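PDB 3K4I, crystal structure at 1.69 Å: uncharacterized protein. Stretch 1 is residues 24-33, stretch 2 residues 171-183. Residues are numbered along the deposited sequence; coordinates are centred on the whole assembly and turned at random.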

# COMPACT_ATOMS: atom_id res chain seq x y z
N ASP C 24 -4.33 -9.21 -18.94
CA ASP C 24 -3.69 -8.83 -17.68
C ASP C 24 -2.27 -8.36 -17.96
O ASP C 24 -1.65 -8.78 -18.96
CB ASP C 24 -3.56 -10.07 -16.79
CG ASP C 24 -4.90 -10.63 -16.32
OD1 ASP C 24 -4.93 -11.82 -15.95
OD2 ASP C 24 -5.91 -9.90 -16.30
N THR C 25 -1.74 -7.52 -17.08
CA THR C 25 -0.32 -7.13 -17.17
C THR C 25 0.61 -8.33 -17.24
O THR C 25 1.64 -8.26 -17.93
CB THR C 25 0.08 -6.19 -16.03
OG1 THR C 25 -0.35 -6.74 -14.79
CG2 THR C 25 -0.56 -4.80 -16.25
N ALA C 26 0.30 -9.41 -16.53
CA ALA C 26 1.14 -10.62 -16.58
C ALA C 26 1.25 -11.22 -17.99
O ALA C 26 2.34 -11.59 -18.42
CB ALA C 26 0.69 -11.67 -15.56
N SER C 27 0.12 -11.33 -18.70
CA SER C 27 0.15 -11.89 -20.04
C SER C 27 1.01 -11.03 -20.97
O SER C 27 1.82 -11.55 -21.75
CB SER C 27 -1.26 -12.02 -20.62
OG SER C 27 -2.12 -12.55 -19.61
N LEU C 28 0.83 -9.71 -20.87
CA LEU C 28 1.54 -8.78 -21.72
C LEU C 28 3.02 -8.80 -21.42
O LEU C 28 3.84 -8.79 -22.34
CB LEU C 28 0.98 -7.36 -21.57
CG LEU C 28 -0.38 -7.28 -22.29
CD1 LEU C 28 -1.16 -6.12 -21.76
CD2 LEU C 28 -0.18 -7.19 -23.81
N SER C 29 3.35 -8.89 -20.13
CA SER C 29 4.75 -8.99 -19.72
C SER C 29 5.41 -10.30 -20.21
O SER C 29 6.54 -10.27 -20.73
CB SER C 29 4.84 -8.88 -18.20
OG SER C 29 6.21 -8.96 -17.78
N ASP C 30 4.71 -11.42 -20.09
CA ASP C 30 5.24 -12.71 -20.60
C ASP C 30 5.45 -12.65 -22.13
O ASP C 30 6.44 -13.16 -22.65
CB ASP C 30 4.30 -13.87 -20.22
CG ASP C 30 4.27 -14.15 -18.72
OD1 ASP C 30 5.00 -13.49 -17.95
OD2 ASP C 30 3.45 -15.01 -18.29
N ALA C 31 4.55 -11.96 -22.83
CA ALA C 31 4.68 -11.78 -24.28
C ALA C 31 5.91 -10.94 -24.63
O ALA C 31 6.68 -11.27 -25.53
CB ALA C 31 3.41 -11.13 -24.84
N LEU C 32 6.06 -9.83 -23.92
CA LEU C 32 7.25 -9.01 -24.09
C LEU C 32 8.52 -9.81 -23.83
O LEU C 32 9.46 -9.73 -24.61
CB LEU C 32 7.21 -7.80 -23.19
CG LEU C 32 6.28 -6.70 -23.70
CD1 LEU C 32 6.04 -5.75 -22.50
CD2 LEU C 32 6.90 -5.93 -24.87
N ASP C 33 8.51 -10.61 -22.76
CA ASP C 33 9.69 -11.38 -22.39
C ASP C 33 10.08 -12.32 -23.52
O ASP C 33 11.26 -12.56 -23.77
CB ASP C 33 9.42 -12.24 -21.14
CG ASP C 33 9.47 -11.46 -19.85
OD1 ASP C 33 9.78 -10.24 -19.88
OD2 ASP C 33 9.19 -12.09 -18.80
N MSE C 171 0.21 1.38 -23.10
CA MSE C 171 0.32 1.27 -21.61
C MSE C 171 -0.83 0.43 -21.11
O MSE C 171 -2.01 0.69 -21.47
CB MSE C 171 0.18 2.65 -20.94
CG MSE C 171 1.21 3.67 -21.36
SE MSE C 171 3.06 3.12 -20.94
CE MSE C 171 2.94 2.86 -19.00
N VAL C 172 -0.51 -0.58 -20.31
CA VAL C 172 -1.56 -1.42 -19.69
C VAL C 172 -1.21 -1.53 -18.22
O VAL C 172 -0.04 -1.82 -17.86
CB VAL C 172 -1.69 -2.81 -20.32
CG1 VAL C 172 -2.87 -3.59 -19.63
CG2 VAL C 172 -1.93 -2.69 -21.86
N CYS C 173 -2.18 -1.18 -17.38
CA CYS C 173 -1.97 -1.11 -15.94
C CYS C 173 -3.13 -1.75 -15.22
O CYS C 173 -4.27 -1.54 -15.63
CB CYS C 173 -1.87 0.35 -15.49
SG CYS C 173 -0.70 1.34 -16.43
N ASP C 174 -2.83 -2.48 -14.15
CA ASP C 174 -3.85 -3.07 -13.28
C ASP C 174 -3.33 -3.22 -11.86
O ASP C 174 -2.34 -2.56 -11.47
CB ASP C 174 -4.37 -4.40 -13.87
CG ASP C 174 -3.28 -5.48 -14.05
OD1 ASP C 174 -2.20 -5.42 -13.42
OD2 ASP C 174 -3.53 -6.41 -14.84
N GLY C 175 -3.97 -4.07 -11.06
CA GLY C 175 -3.55 -4.26 -9.66
C GLY C 175 -2.10 -4.71 -9.47
O GLY C 175 -1.49 -4.43 -8.42
N SER C 176 -1.55 -5.36 -10.49
CA SER C 176 -0.16 -5.84 -10.42
C SER C 176 0.88 -4.78 -10.83
O SER C 176 2.08 -5.02 -10.71
CB SER C 176 -0.02 -7.13 -11.24
OG SER C 176 -0.92 -8.12 -10.75
N GLY C 177 0.42 -3.62 -11.29
CA GLY C 177 1.30 -2.55 -11.74
C GLY C 177 1.15 -2.16 -13.20
O GLY C 177 0.08 -2.41 -13.83
N CYS C 178 2.20 -1.58 -13.75
CA CYS C 178 2.15 -1.01 -15.11
C CYS C 178 3.19 -1.65 -16.05
O CYS C 178 4.36 -1.85 -15.68
CB CYS C 178 2.40 0.49 -15.07
SG CYS C 178 1.50 1.39 -13.74
N VAL C 179 2.77 -1.90 -17.28
CA VAL C 179 3.63 -2.49 -18.33
C VAL C 179 3.68 -1.55 -19.54
O VAL C 179 2.64 -0.98 -19.95
CB VAL C 179 3.11 -3.86 -18.80
CG1 VAL C 179 3.95 -4.44 -19.92
CG2 VAL C 179 3.05 -4.85 -17.65
N VAL C 180 4.89 -1.35 -20.09
CA VAL C 180 5.11 -0.52 -21.29
C VAL C 180 5.34 -1.44 -22.48
O VAL C 180 6.27 -2.28 -22.46
CB VAL C 180 6.37 0.39 -21.18
CG1 VAL C 180 6.55 1.24 -22.45
CG2 VAL C 180 6.32 1.24 -19.89
N VAL C 181 4.50 -1.32 -23.50
CA VAL C 181 4.64 -2.12 -24.69
C VAL C 181 5.09 -1.21 -25.83
O VAL C 181 4.34 -0.30 -26.23
CB VAL C 181 3.27 -2.80 -25.08
CG1 VAL C 181 3.38 -3.58 -26.41
CG2 VAL C 181 2.76 -3.70 -23.97
N PRO C 182 6.29 -1.45 -26.41
CA PRO C 182 6.71 -0.57 -27.50
C PRO C 182 5.71 -0.55 -28.65
O PRO C 182 5.20 -1.60 -29.05
CB PRO C 182 8.03 -1.19 -27.97
CG PRO C 182 8.59 -1.88 -26.68
CD PRO C 182 7.30 -2.48 -26.08
N GLN C 183 5.44 0.64 -29.16
CA GLN C 183 4.41 0.79 -30.19
C GLN C 183 4.70 -0.05 -31.44
O GLN C 183 3.76 -0.62 -32.06
CB GLN C 183 4.20 2.28 -30.55
CG GLN C 183 5.42 3.03 -31.08
CD GLN C 183 5.26 4.51 -30.87
OE1 GLN C 183 4.85 5.24 -31.76
NE2 GLN C 183 5.59 4.98 -29.67
O HOH W 1 -5.96 -6.66 -15.87

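How are the two backbones arranged? Residues 25-33 form a helix lying over a hairpin whose strands, 171-174 and 177-181, are joined by a type I turn from Asp 174 to Gly 177. The helix runs roughly along the second strand, at 37°, with the axes 8.7 Å apart at their closest, so side chains fill the gap.

What bonds the helix start to the hairpin? The carboxylate of Asp 174 accepts two hydrogen bonds from Thr 25: the backbone N of Thr 25 reaches OD2 of Asp 174 at 3.1 Å, almost perfectly straight, and OG1 of Thr 25 donates to OD1 of Asp 174 at 2.7 Å. OD1 of Asp 174 also accepts from the backbone N of Ser 176 at 3.0 Å, a bond within the turn, so one carboxylate oxygen serves both the turn and Thr 25.

How are two nearby acids accommodated? OD2 of Asp 24 and OD2 of Asp 174 lie 4.5 Å apart, and a water donates to both, placing a hydrogen toward each like charge.

Which apolar side chains meet? Leu 28 CD1 packs on Val 172 CG2 at 3.5 Å. One turn on, Leu 32 CD1 touches Val 179 CG1 at 3.6 Å, while Leu 32 CD2 meets Pro 182 CD at 3.7 Å. Thr 25 joins them through its carbon atoms, with Thr 25 CB 3.6 Å from Val 179 CG2.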